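Local coordinates for concanavalin A-like lectin protein kinase family protein (PDB 6CTH) that probably transfers phosphate from ATP to protein substrates, as a plant kinase domain caught here with a bound inhibitor and a magnesium ion, at residues A[107-110]-A[114-117]; A[119-124]-A[152-157]; A[181-186]-A[203-208]; A[241-246]-A[252-257]. One frame throughout, in Å; residues are numbered along the deposited sequence.

Contact 1. Residues A[107-110]-A[114-117]; sequences KSLL and VRYR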
loop_
_atom_site.group_PDB
_atom_site.type_symbol
_atom_site.label_atom_id
_atom_site.label_comp_id
_atom_site.label_asym_id
_atom_site.label_seq_id
_atom_site.Cartn_x
_atom_site.Cartn_y
_atom_site.Cartn_z
ATOM N N LYS A 107 12.856 2.201 -10.991
ATOM C CA LYS A 107 12.164 2.644 -12.209
ATOM C C LYS A 107 12.329 4.163 -12.426
ATOM O O LYS A 107 12.455 4.613 -13.559
ATOM C CB LYS A 107 10.665 2.271 -12.189
ATOM N N SER A 108 12.267 4.948 -11.344
ATOM C CA SER A 108 12.689 6.358 -11.346
ATOM C C SER A 108 13.150 6.722 -9.940
ATOM O O SER A 108 12.936 5.960 -9.010
ATOM C CB SER A 108 11.573 7.304 -11.783
ATOM O OG SER A 108 10.593 7.502 -10.753
ATOM N N LEU A 109 13.774 7.883 -9.796
ATOM C CA LEU A 109 14.144 8.409 -8.495
ATOM C C LEU A 109 13.020 9.326 -8.107
ATOM O O LEU A 109 12.794 10.335 -8.776
ATOM C CB LEU A 109 15.448 9.220 -8.541
ATOM C CG LEU A 109 15.875 9.896 -7.229
ATOM C CD1 LEU A 109 15.984 8.874 -6.097
ATOM C CD2 LEU A 109 17.180 10.663 -7.375
ATOM N N LEU A 110 12.319 8.975 -7.037
ATOM C CA LEU A 110 11.261 9.830 -6.512
ATOM C C LEU A 110 11.878 10.935 -5.680
ATOM O O LEU A 110 12.593 10.650 -4.728
ATOM C CB LEU A 110 10.244 9.013 -5.693
ATOM C CG LEU A 110 9.375 8.043 -6.537
ATOM C CD1 LEU A 110 8.316 7.376 -5.686
ATOM C CD2 LEU A 110 8.682 8.696 -7.711
ATOM N N VAL A 114 7.843 14.647 -3.844
ATOM C CA VAL A 114 6.897 13.631 -4.293
ATOM C C VAL A 114 6.666 12.557 -3.221
ATOM O O VAL A 114 5.527 12.193 -2.977
ATOM C CB VAL A 114 7.308 13.040 -5.651
ATOM C CG1 VAL A 114 6.523 11.771 -5.961
ATOM C CG2 VAL A 114 7.134 14.077 -6.759
ATOM N N ARG A 115 7.713 12.113 -2.537
ATOM C CA ARG A 115 7.550 11.095 -1.505
ATOM C C ARG A 115 6.671 11.528 -0.328
ATOM O O ARG A 115 5.840 10.766 0.145
ATOM C CB ARG A 115 8.915 10.674 -0.964
ATOM C CG ARG A 115 9.748 9.863 -1.935
ATOM C CD ARG A 115 11.113 9.543 -1.351
ATOM N NE ARG A 115 12.096 9.289 -2.394
ATOM C CZ ARG A 115 13.004 8.322 -2.349
ATOM N NH1 ARG A 115 13.063 7.509 -1.308
ATOM N NH2 ARG A 115 13.853 8.171 -3.350
ATOM N N TYR A 116 6.861 12.759 0.129
ATOM C CA TYR A 116 6.112 13.309 1.269
ATOM C C TYR A 116 4.644 13.448 0.828
ATOM O O TYR A 116 3.754 13.171 1.615
ATOM C CB TYR A 116 6.677 14.633 1.723
ATOM C CG TYR A 116 6.374 15.011 3.170
ATOM C CD1 TYR A 116 6.864 14.257 4.222
ATOM C CD2 TYR A 116 5.641 16.136 3.480
ATOM C CE1 TYR A 116 6.599 14.589 5.530
ATOM C CE2 TYR A 116 5.352 16.490 4.804
ATOM C CZ TYR A 116 5.832 15.703 5.814
ATOM O OH TYR A 116 5.617 16.054 7.113
ATOM N N ARG A 117 4.425 13.834 -0.424
ATOM C CA ARG A 117 3.077 13.944 -0.971
ATOM C C ARG A 117 2.399 12.574 -1.021
ATOM O O ARG A 117 1.231 12.438 -0.686
ATOM C CB ARG A 117 3.122 14.562 -2.365
ATOM C CG ARG A 117 1.821 15.214 -2.794
ATOM C CD ARG A 117 1.567 15.004 -4.276
ATOM N NE ARG A 117 2.472 15.790 -5.104
ATOM C CZ ARG A 117 3.012 15.357 -6.237
ATOM N NH1 ARG A 117 3.823 16.143 -6.927
ATOM N NH2 ARG A 117 2.743 14.139 -6.679
#

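Contact 2. Residues A[119-124]-A[152-157]; sequences VKDLAS and SFNAKL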
loop_
_atom_site.group_PDB
_atom_site.type_symbol
_atom_site.label_atom_id
_atom_site.label_comp_id
_atom_site.label_asym_id
_atom_site.label_seq_id
_atom_site.Cartn_x
_atom_site.Cartn_y
_atom_site.Cartn_z
ATOM N N VAL A 119 2.983 9.981 0.909
ATOM C CA VAL A 119 2.622 9.535 2.248
ATOM C C VAL A 119 1.316 10.235 2.647
ATOM O O VAL A 119 0.428 9.595 3.212
ATOM C CB VAL A 119 3.729 9.837 3.268
ATOM C CG1 VAL A 119 3.254 9.601 4.699
ATOM C CG2 VAL A 119 4.937 8.989 2.962
ATOM N N LYS A 120 1.212 11.527 2.372
ATOM C CA LYS A 120 -0.057 12.277 2.698
ATOM C C LYS A 120 -1.269 11.703 1.913
ATOM O O LYS A 120 -2.374 11.598 2.464
ATOM C CB LYS A 120 0.127 13.760 2.424
ATOM C CG LYS A 120 1.005 14.470 3.437
ATOM C CD LYS A 120 1.195 15.908 3.026
ATOM C CE LYS A 120 1.946 16.649 4.067
ATOM N NZ LYS A 120 2.112 18.065 3.610
ATOM N N ASP A 121 -1.035 11.308 0.664
ATOM C CA ASP A 121 -2.060 10.675 -0.210
ATOM C C ASP A 121 -2.525 9.369 0.403
ATOM O O ASP A 121 -3.707 9.112 0.515
ATOM C CB ASP A 121 -1.563 10.353 -1.641
ATOM C CG ASP A 121 -1.409 11.574 -2.564
ATOM O OD1 ASP A 121 -1.917 12.670 -2.239
ATOM O OD2 ASP A 121 -0.794 11.401 -3.658
ATOM N N LEU A 122 -1.564 8.539 0.820
ATOM C CA LEU A 122 -1.883 7.282 1.471
ATOM C C LEU A 122 -2.635 7.539 2.777
ATOM O O LEU A 122 -3.614 6.810 3.059
ATOM C CB LEU A 122 -0.593 6.449 1.725
ATOM C CG LEU A 122 -0.809 5.132 2.454
ATOM C CD1 LEU A 122 -1.672 4.201 1.684
ATOM C CD2 LEU A 122 0.578 4.521 2.697
ATOM N N ALA A 123 -2.233 8.556 3.546
ATOM C CA ALA A 123 -2.901 8.861 4.824
ATOM C C ALA A 123 -4.370 9.270 4.580
ATOM O O ALA A 123 -5.265 8.819 5.293
ATOM C CB ALA A 123 -2.179 9.928 5.602
ATOM N N SER A 124 -4.559 10.058 3.536
ATOM C CA SER A 124 -5.930 10.489 3.094
ATOM C C SER A 124 -6.788 9.302 2.739
ATOM O O SER A 124 -7.957 9.220 3.130
ATOM C CB SER A 124 -5.840 11.490 1.943
ATOM O OG SER A 124 -5.362 12.737 2.464
ATOM N N SER A 152 0.971 12.132 -12.674
ATOM C CA SER A 152 1.577 13.166 -11.807
ATOM C C SER A 152 2.189 12.618 -10.515
ATOM O O SER A 152 2.490 13.399 -9.574
ATOM C CB SER A 152 0.533 14.226 -11.434
ATOM O OG SER A 152 -0.193 14.670 -12.551
ATOM N N PHE A 153 2.365 11.297 -10.439
ATOM C CA PHE A 153 2.810 10.656 -9.236
ATOM C C PHE A 153 1.896 10.870 -8.009
ATOM O O PHE A 153 2.360 10.787 -6.874
ATOM C CB PHE A 153 4.256 11.053 -8.946
ATOM C CG PHE A 153 5.225 10.524 -9.959
ATOM C CD1 PHE A 153 5.695 9.221 -9.867
ATOM C CD2 PHE A 153 5.652 11.315 -11.018
ATOM C CE1 PHE A 153 6.584 8.707 -10.803
ATOM C CE2 PHE A 153 6.570 10.816 -11.949
ATOM C CZ PHE A 153 7.014 9.508 -11.846
ATOM N N ASN A 154 0.601 11.097 -8.234
ATOM C CA ASN A 154 -0.369 11.018 -7.146
ATOM C C ASN A 154 -0.599 9.531 -6.856
ATOM O O ASN A 154 -0.592 8.706 -7.790
ATOM C CB ASN A 154 -1.692 11.696 -7.492
ATOM C CG ASN A 154 -1.543 13.217 -7.772
ATOM O OD1 ASN A 154 -1.020 13.961 -6.962
ATOM N ND2 ASN A 154 -1.993 13.646 -8.953
ATOM N N ALA A 155 -0.776 9.196 -5.584
ATOM C CA ALA A 155 -0.885 7.791 -5.142
ATOM C C ALA A 155 -2.318 7.313 -4.964
ATOM O O ALA A 155 -3.174 8.102 -4.491
ATOM C CB ALA A 155 -0.123 7.612 -3.869
ATOM N N LYS A 156 -2.616 6.081 -5.384
ATOM C CA LYS A 156 -3.899 5.431 -5.175
ATOM C C LYS A 156 -3.699 4.066 -4.550
ATOM O O LYS A 156 -3.004 3.237 -5.117
ATOM C CB LYS A 156 -4.676 5.286 -6.483
ATOM C CG LYS A 156 -5.263 6.594 -7.015
ATOM C CD LYS A 156 -6.001 6.450 -8.347
ATOM C CE LYS A 156 -6.779 7.712 -8.701
ATOM N NZ LYS A 156 -8.183 7.671 -8.168
ATOM N N LEU A 157 -4.319 3.824 -3.404
ATOM C CA LEU A 157 -4.236 2.561 -2.719
ATOM C C LEU A 157 -5.247 1.614 -3.320
ATOM O O LEU A 157 -6.384 1.971 -3.620
ATOM C CB LEU A 157 -4.461 2.772 -1.235
ATOM C CG LEU A 157 -4.573 1.541 -0.375
ATOM C CD1 LEU A 157 -3.223 0.833 -0.303
ATOM C CD2 LEU A 157 -5.013 1.908 1.028
HETATM O O HOH W 1 1.617 11.990 -4.561
HETATM O O HOH W 2 -1.635 14.113 -4.597
#

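Contact 3. Residues A[181-186]-A[203-208]; sequences VGYMAP and FGVVAL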
loop_
_atom_site.group_PDB
_atom_site.type_symbol
_atom_site.label_atom_id
_atom_site.label_comp_id
_atom_site.label_asym_id
_atom_site.label_seq_id
_atom_site.Cartn_x
_atom_site.Cartn_y
_atom_site.Cartn_z
ATOM N N VAL A 181 3.839 -10.618 5.334
ATOM C CA VAL A 181 4.941 -10.632 6.265
ATOM C C VAL A 181 5.816 -9.397 6.068
ATOM O O VAL A 181 6.187 -9.119 4.912
ATOM C CB VAL A 181 5.704 -12.004 6.004
ATOM C CG1 VAL A 181 7.130 -11.913 6.480
ATOM C CG2 VAL A 181 4.919 -13.027 6.789
ATOM N N GLY A 182 6.085 -8.674 7.150
ATOM C CA GLY A 182 6.857 -7.422 7.158
ATOM C C GLY A 182 5.995 -6.170 7.348
ATOM O O GLY A 182 6.505 -5.079 7.631
ATOM N N TYR A 183 4.695 -6.352 7.131
ATOM C CA TYR A 183 3.692 -5.281 7.315
ATOM C C TYR A 183 2.644 -5.594 8.346
ATOM O O TYR A 183 1.669 -4.780 8.500
ATOM C CB TYR A 183 2.967 -4.996 5.978
ATOM C CG TYR A 183 3.983 -4.717 4.969
ATOM C CD1 TYR A 183 4.479 -3.446 4.780
ATOM C CD2 TYR A 183 4.577 -5.780 4.268
ATOM C CE1 TYR A 183 5.512 -3.221 3.887
ATOM C CE2 TYR A 183 5.609 -5.547 3.394
ATOM C CZ TYR A 183 6.065 -4.279 3.197
ATOM O OH TYR A 183 7.110 -4.128 2.339
ATOM N N MET A 184 2.796 -6.705 9.059
ATOM C CA MET A 184 1.787 -7.154 9.984
ATOM C C MET A 184 2.147 -6.824 11.409
ATOM O O MET A 184 3.264 -7.152 11.887
ATOM C CB MET A 184 1.530 -8.639 9.801
ATOM C CG MET A 184 0.797 -8.987 8.517
ATOM S SD MET A 184 0.774 -10.767 8.207
ATOM C CE MET A 184 -0.541 -11.327 9.255
ATOM N N ALA A 185 1.245 -6.130 12.103
ATOM C CA ALA A 185 1.454 -5.778 13.495
ATOM C C ALA A 185 1.601 -7.009 14.383
ATOM O O ALA A 185 0.995 -8.047 14.103
ATOM C CB ALA A 185 0.264 -4.929 14.006
ATOM N N PRO A 186 2.382 -6.897 15.475
ATOM C CA PRO A 186 2.592 -8.117 16.277
ATOM C C PRO A 186 1.347 -8.797 16.839
ATOM O O PRO A 186 1.306 -10.046 16.851
ATOM C CB PRO A 186 3.545 -7.671 17.418
ATOM C CG PRO A 186 3.554 -6.218 17.370
ATOM C CD PRO A 186 3.129 -5.748 15.998
ATOM N N PHE A 203 0.830 1.175 7.634
ATOM C CA PHE A 203 1.131 2.517 7.127
ATOM C C PHE A 203 2.505 3.038 7.625
ATOM O O PHE A 203 3.268 3.655 6.855
ATOM C CB PHE A 203 -0.012 3.508 7.558
ATOM C CG PHE A 203 0.284 4.960 7.268
ATOM C CD1 PHE A 203 -0.045 5.519 6.059
ATOM C CD2 PHE A 203 0.922 5.747 8.212
ATOM C CE1 PHE A 203 0.265 6.852 5.775
ATOM C CE2 PHE A 203 1.246 7.068 7.932
ATOM C CZ PHE A 203 0.903 7.625 6.713
ATOM N N GLY A 204 2.777 2.813 8.904
ATOM C CA GLY A 204 4.071 3.192 9.562
ATOM C C GLY A 204 5.239 2.567 8.819
ATOM O O GLY A 204 6.185 3.274 8.459
ATOM N N VAL A 205 5.124 1.280 8.537
ATOM C CA VAL A 205 6.186 0.550 7.842
ATOM C C VAL A 205 6.377 1.153 6.457
ATOM O O VAL A 205 7.498 1.504 6.080
ATOM C CB VAL A 205 5.891 -0.937 7.721
ATOM C CG1 VAL A 205 6.973 -1.622 6.898
ATOM C CG2 VAL A 205 5.775 -1.561 9.083
ATOM N N VAL A 206 5.268 1.384 5.753
ATOM C CA VAL A 206 5.340 1.982 4.429
ATOM C C VAL A 206 5.997 3.356 4.490
ATOM O O VAL A 206 6.794 3.691 3.639
ATOM C CB VAL A 206 3.936 2.024 3.762
ATOM C CG1 VAL A 206 3.942 2.948 2.547
ATOM C CG2 VAL A 206 3.529 0.591 3.373
ATOM N N ALA A 207 5.617 4.193 5.460
ATOM C CA ALA A 207 6.194 5.528 5.601
ATOM C C ALA A 207 7.727 5.442 5.704
ATOM O O ALA A 207 8.445 6.190 5.071
ATOM C CB ALA A 207 5.646 6.208 6.831
ATOM N N LEU A 208 8.197 4.478 6.475
ATOM C CA LEU A 208 9.652 4.300 6.671
ATOM C C LEU A 208 10.353 3.763 5.441
ATOM O O LEU A 208 11.506 4.129 5.180
ATOM C CB LEU A 208 9.902 3.436 7.891
ATOM C CG LEU A 208 9.426 4.067 9.203
ATOM C CD1 LEU A 208 9.664 3.185 10.390
ATOM C CD2 LEU A 208 10.023 5.450 9.464
#

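Contact 4. Residues A[241-246]-A[252-257]; sequences RILDIA and MAFDPK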
loop_
_atom_site.group_PDB
_atom_site.type_symbol
_atom_site.label_atom_id
_atom_site.label_comp_id
_atom_site.label_asym_id
_atom_site.label_seq_id
_atom_site.Cartn_x
_atom_site.Cartn_y
_atom_site.Cartn_z
ATOM N N ARG A 241 20.350 10.043 14.958
ATOM C CA ARG A 241 20.865 9.829 13.608
ATOM C C ARG A 241 19.733 9.769 12.557
ATOM O O ARG A 241 19.791 8.994 11.614
ATOM C CB ARG A 241 21.628 8.507 13.565
ATOM C CG ARG A 241 22.829 8.387 14.507
ATOM C CD ARG A 241 23.747 9.616 14.526
ATOM N NE ARG A 241 24.468 9.796 13.248
ATOM C CZ ARG A 241 25.244 10.844 12.945
ATOM N NH1 ARG A 241 25.424 11.847 13.811
ATOM N NH2 ARG A 241 25.841 10.895 11.760
ATOM N N ILE A 242 18.729 10.616 12.702
ATOM C CA ILE A 242 17.612 10.631 11.729
ATOM C C ILE A 242 18.114 10.868 10.303
ATOM O O ILE A 242 17.720 10.158 9.382
ATOM C CB ILE A 242 16.508 11.587 12.160
ATOM C CG1 ILE A 242 15.804 10.972 13.373
ATOM C CG2 ILE A 242 15.509 11.802 11.027
ATOM C CD1 ILE A 242 14.618 11.749 13.894
ATOM N N LEU A 243 19.105 11.722 10.134
ATOM C CA LEU A 243 19.597 12.012 8.795
ATOM C C LEU A 243 20.089 10.751 8.096
ATOM O O LEU A 243 19.928 10.611 6.894
ATOM C CB LEU A 243 20.699 13.064 8.823
ATOM C CG LEU A 243 20.295 14.489 9.182
ATOM C CD1 LEU A 243 21.410 15.443 8.792
ATOM C CD2 LEU A 243 19.005 14.879 8.487
ATOM N N ASP A 244 20.724 9.854 8.834
ATOM C CA ASP A 244 21.193 8.576 8.253
ATOM C C ASP A 244 20.083 7.689 7.651
ATOM O O ASP A 244 20.382 6.774 6.875
ATOM C CB ASP A 244 21.921 7.726 9.310
ATOM C CG ASP A 244 23.298 8.253 9.653
ATOM O OD1 ASP A 244 24.189 8.175 8.782
ATOM O OD2 ASP A 244 23.498 8.722 10.799
ATOM N N ILE A 245 18.850 7.905 8.074
ATOM C CA ILE A 245 17.712 7.157 7.569
ATOM C C ILE A 245 17.379 7.408 6.098
ATOM O O ILE A 245 16.968 6.512 5.383
ATOM C CB ILE A 245 16.459 7.448 8.403
ATOM C CG1 ILE A 245 16.733 7.161 9.872
ATOM C CG2 ILE A 245 15.285 6.625 7.907
ATOM C CD1 ILE A 245 17.084 5.722 10.139
ATOM N N ALA A 246 17.550 8.647 5.669
ATOM C CA ALA A 246 17.148 9.084 4.340
ATOM C C ALA A 246 17.772 8.277 3.230
ATOM O O ALA A 246 18.950 7.878 3.308
ATOM C CB ALA A 246 17.455 10.546 4.146
ATOM N N MET A 252 21.614 15.189 -0.690
ATOM C CA MET A 252 21.148 16.213 0.252
ATOM C C MET A 252 19.865 16.928 -0.183
ATOM O O MET A 252 19.436 17.866 0.484
ATOM C CB MET A 252 22.275 17.219 0.540
ATOM C CG MET A 252 23.516 16.620 1.220
ATOM S SD MET A 252 23.203 15.611 2.715
ATOM C CE MET A 252 23.671 13.946 2.191
ATOM N N ALA A 253 19.226 16.458 -1.260
ATOM C CA ALA A 253 17.989 17.072 -1.783
ATOM C C ALA A 253 16.754 16.529 -1.074
ATOM O O ALA A 253 15.992 15.731 -1.622
ATOM C CB ALA A 253 17.882 16.860 -3.287
ATOM N N PHE A 254 16.598 16.944 0.170
ATOM C CA PHE A 254 15.412 16.663 0.937
ATOM C C PHE A 254 15.273 17.695 2.042
ATOM O O PHE A 254 16.236 18.360 2.420
ATOM C CB PHE A 254 15.446 15.232 1.502
ATOM C CG PHE A 254 16.508 14.989 2.536
ATOM C CD1 PHE A 254 16.276 15.266 3.877
ATOM C CD2 PHE A 254 17.734 14.430 2.174
ATOM C CE1 PHE A 254 17.257 15.044 4.841
ATOM C CE2 PHE A 254 18.703 14.191 3.130
ATOM C CZ PHE A 254 18.468 14.501 4.464
ATOM N N ASP A 255 14.055 17.802 2.562
ATOM C CA ASP A 255 13.705 18.734 3.616
ATOM C C ASP A 255 13.887 18.038 4.993
ATOM O O ASP A 255 13.155 17.122 5.326
ATOM C CB ASP A 255 12.257 19.173 3.378
ATOM C CG ASP A 255 11.799 20.249 4.309
ATOM O OD1 ASP A 255 12.268 20.305 5.447
ATOM O OD2 ASP A 255 10.914 21.013 3.894
ATOM N N PRO A 256 14.867 18.476 5.810
ATOM C CA PRO A 256 15.138 17.793 7.094
ATOM C C PRO A 256 14.015 17.763 8.130
ATOM O O PRO A 256 13.906 16.830 8.913
ATOM C CB PRO A 256 16.333 18.596 7.685
ATOM C CG PRO A 256 16.915 19.362 6.539
ATOM C CD PRO A 256 15.758 19.640 5.617
ATOM N N LYS A 257 13.274 18.841 8.189
ATOM C CA LYS A 257 12.131 18.974 9.073
ATOM C C LYS A 257 11.020 17.939 8.703
ATOM O O LYS A 257 10.421 17.318 9.578
ATOM C CB LYS A 257 11.619 20.389 8.924
ATOM C CG LYS A 257 10.507 20.785 9.845
ATOM C CD LYS A 257 9.944 22.149 9.416
ATOM C CE LYS A 257 8.632 22.445 10.114
ATOM N NZ LYS A 257 8.802 22.356 11.600
#

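Contact 1. Residues A[107-110]-A[114-117]
Leu110 ends an extended run that turns into helix 112-132, so that its CA lies 6.2 Å from the CA of Val114 in the first turn. In the protein kinase fold this long helix, the equivalent of alphaE, forms part of the core of the helical lobe, and the loop leading into it is fastened to its start by Arg115. The guanidinium takes Leu110 O side-on with two nitrogens: NE lies 2.7 Å from Leu110 O in a fairly straight bond (160°), and NH2 lies 3.1 Å from the same oxygen, with a more bent one. The oxygen sits in the guanidinium plane; NH2 lies in the carbonyl plane, on a lone pair of Leu110 O, whereas NE stands above that plane. Arginine suits the place because its chain, extended from CG to NE, can pass beside Leu110 CB and still carry donors to the carbonyl. The third nitrogen, NH1, forms a salt bridge with Asp247 and also bonds Ile210 O, so the group's rotation is fixed from several directions. Leu110 is buried, its branches reaching helix 99-103 and Phe153, while Leu109 is largely at the surface. Thr111 OG1 accepts from Val114 N at the start of the helix. On the apolar flank, Leu110 CD2 meets Val114 CG1 at 4.1 Å, the two side chains lying about at right angles.

Contact 2. Residues A[119-124]-A[152-157]
Asp121 of helix 112-132 faces Ala155, the first residue of strand 155-157, in the helical lobe of the kinase fold; with strand 147-149 this strand makes the hairpin that leads on to Asp159, a magnesium ligand. The tight part lies here. Ala155 N donates to Asp121 OD2 at 2.9 Å in an almost straight bond (174°), reaching the anti side of the oxygen from 29° out of the carboxylate plane. The carboxylate thus accepts an N-H at the point where the loop becomes strand. Alanine fits because its small CB can lie 3.8 Å from Asp121 CB, letting helix and strand come close. Asp121 CG stands anti to its carbonyl carbon (chi1 -74°), which swings the acid out from the helix toward the loop. Farther along, the apolar part closes with Leu122 CD1 against Leu157 CD2, 4.1 Å apart, the two side chains meeting at a slant; Leu122 also packs on Phe203 and Val206 of helix 196-212.

The other flank, around the partly exposed Asn154, is looser: Asn154 touches the acid with little more than CA and CB, and a water links the acid to the backbone of Phe153. The turn itself is held by Asp150 OD1, which accepts from Asn154 N. The water donates to Asp121 OD2, giving this oxygen a second bond, and to Phe153 O, lying 2.6 Å from Asp121 OD2 and 2.7 Å from Phe153 O.

Contact 3. Residues A[181-186]-A[203-208]
The CD1-CE1 border of the Tyr183 ring sits between two valines of helix 196-212, whose methyls lie on opposite sides of the ring plane: CE1 is 3.7 Å from Val205 CG1 and 4.3 Å from Val206 CG2. Both methyls come to the ring at a slant, and the tyrosine and Val205 side chains lie roughly at right angles. Tyr183 belongs to the end of the kinase activation segment, two residues before Ala185, which with Pro186 opens the family's Ala-Pro-Glu motif. With CG beside the backbone N (chi1 -54°), the ring is brought up to the helix. Tyrosine suits the place because it is amphipathic: the ring carbons lie against methyl groups, while OH hydrogen-bonds Glu209 OE2, one turn farther on than Val205. The valines are compact and branched at CB, so they present methyls close to the helix backbone.

Gly182 completes the contact through its backbone. Its O is 3.6 Å from Val205 CG1, a packing distance, and is satisfied by Ser216 OG. The phi of 106° explains the residue type, since a side chain here would be pressed against the preceding carbonyl oxygen. Tyr183 O, in turn, bonds Ser202 OG, giving the loop a further polar tie to the same helix.

Helix 196-212 is the central helix of the lobe. The loop lies against it at Val205, which also touches Val230 of helix 229-238, while Val206 reaches Leu122 of helix 112-132 and Ala207 touches Leu262 of helix 256-269.

Contact 4. Residues A[241-246]-A[252-257]
Phe254 receives Ala246 over one face of its ring and Leu243 at its edge. The alanine CB stands 4.2 Å from the ring centroid and 21° off the ring normal, a CH-pi contact displaced toward the rim on the CE2 and CZ side. Leu243 comes near the ring plane and brings CD2 to 4.0 Å from Phe254 CE1, its side chain slanting across the aromatic one. Phe254 CG occupies the crowded position between backbone N and carbonyl carbon (chi1 67°), which turns the ring back toward the 241-246 loop. Each residue type fits its task: the methyl of alanine lets the backbone come near the ring face, leucine supplies a longer branch that reaches the edge, and phenylalanine offers a broad apolar surface to both.

The contact joins the turn after helix 229-238 to the lead-in of helix 256-269, on the outside of the kinase helical lobe. Leu259 of the latter helix touches both Ala246 and Phe254, and Trp112 lies against Phe254. Asp255, at the N-cap position, accepts a weak bond from Lys257 N, and Pro256 begins the helix, where its missing N-H costs nothing. On the solvent side, Arg241 and Asp244 form a salt bridge, with NE 2.8 Å from Asp244 OD2, within their own turn.

Between the two segments the chemistry is wholly apolar. The pairing therefore rests on shape and van der Waals contact, and its strength should depend little on ionisation.

How the contacts relate
From the N terminus, contact 1 closes a short loop at the start of helix 112-132. Contact 2 then closes a longer one, from later in that helix through the catalytic loop and on to the hairpin that follows it. Contact 3 returns the end of the activation segment to helix 196-212, and contact 4 closes a small surface loop before helix 256-269. The four follow in series, neither nesting nor crossing. Contacts 1 and 2 share a helix and also meet where Arg117 NH2 lies 3.0 Å from Ser152 O, a probable hydrogen bond. Contact 2 joins contact 3 through Leu122 and Phe203. Contact 4 touches none of the others, lying toward the lobe's periphery.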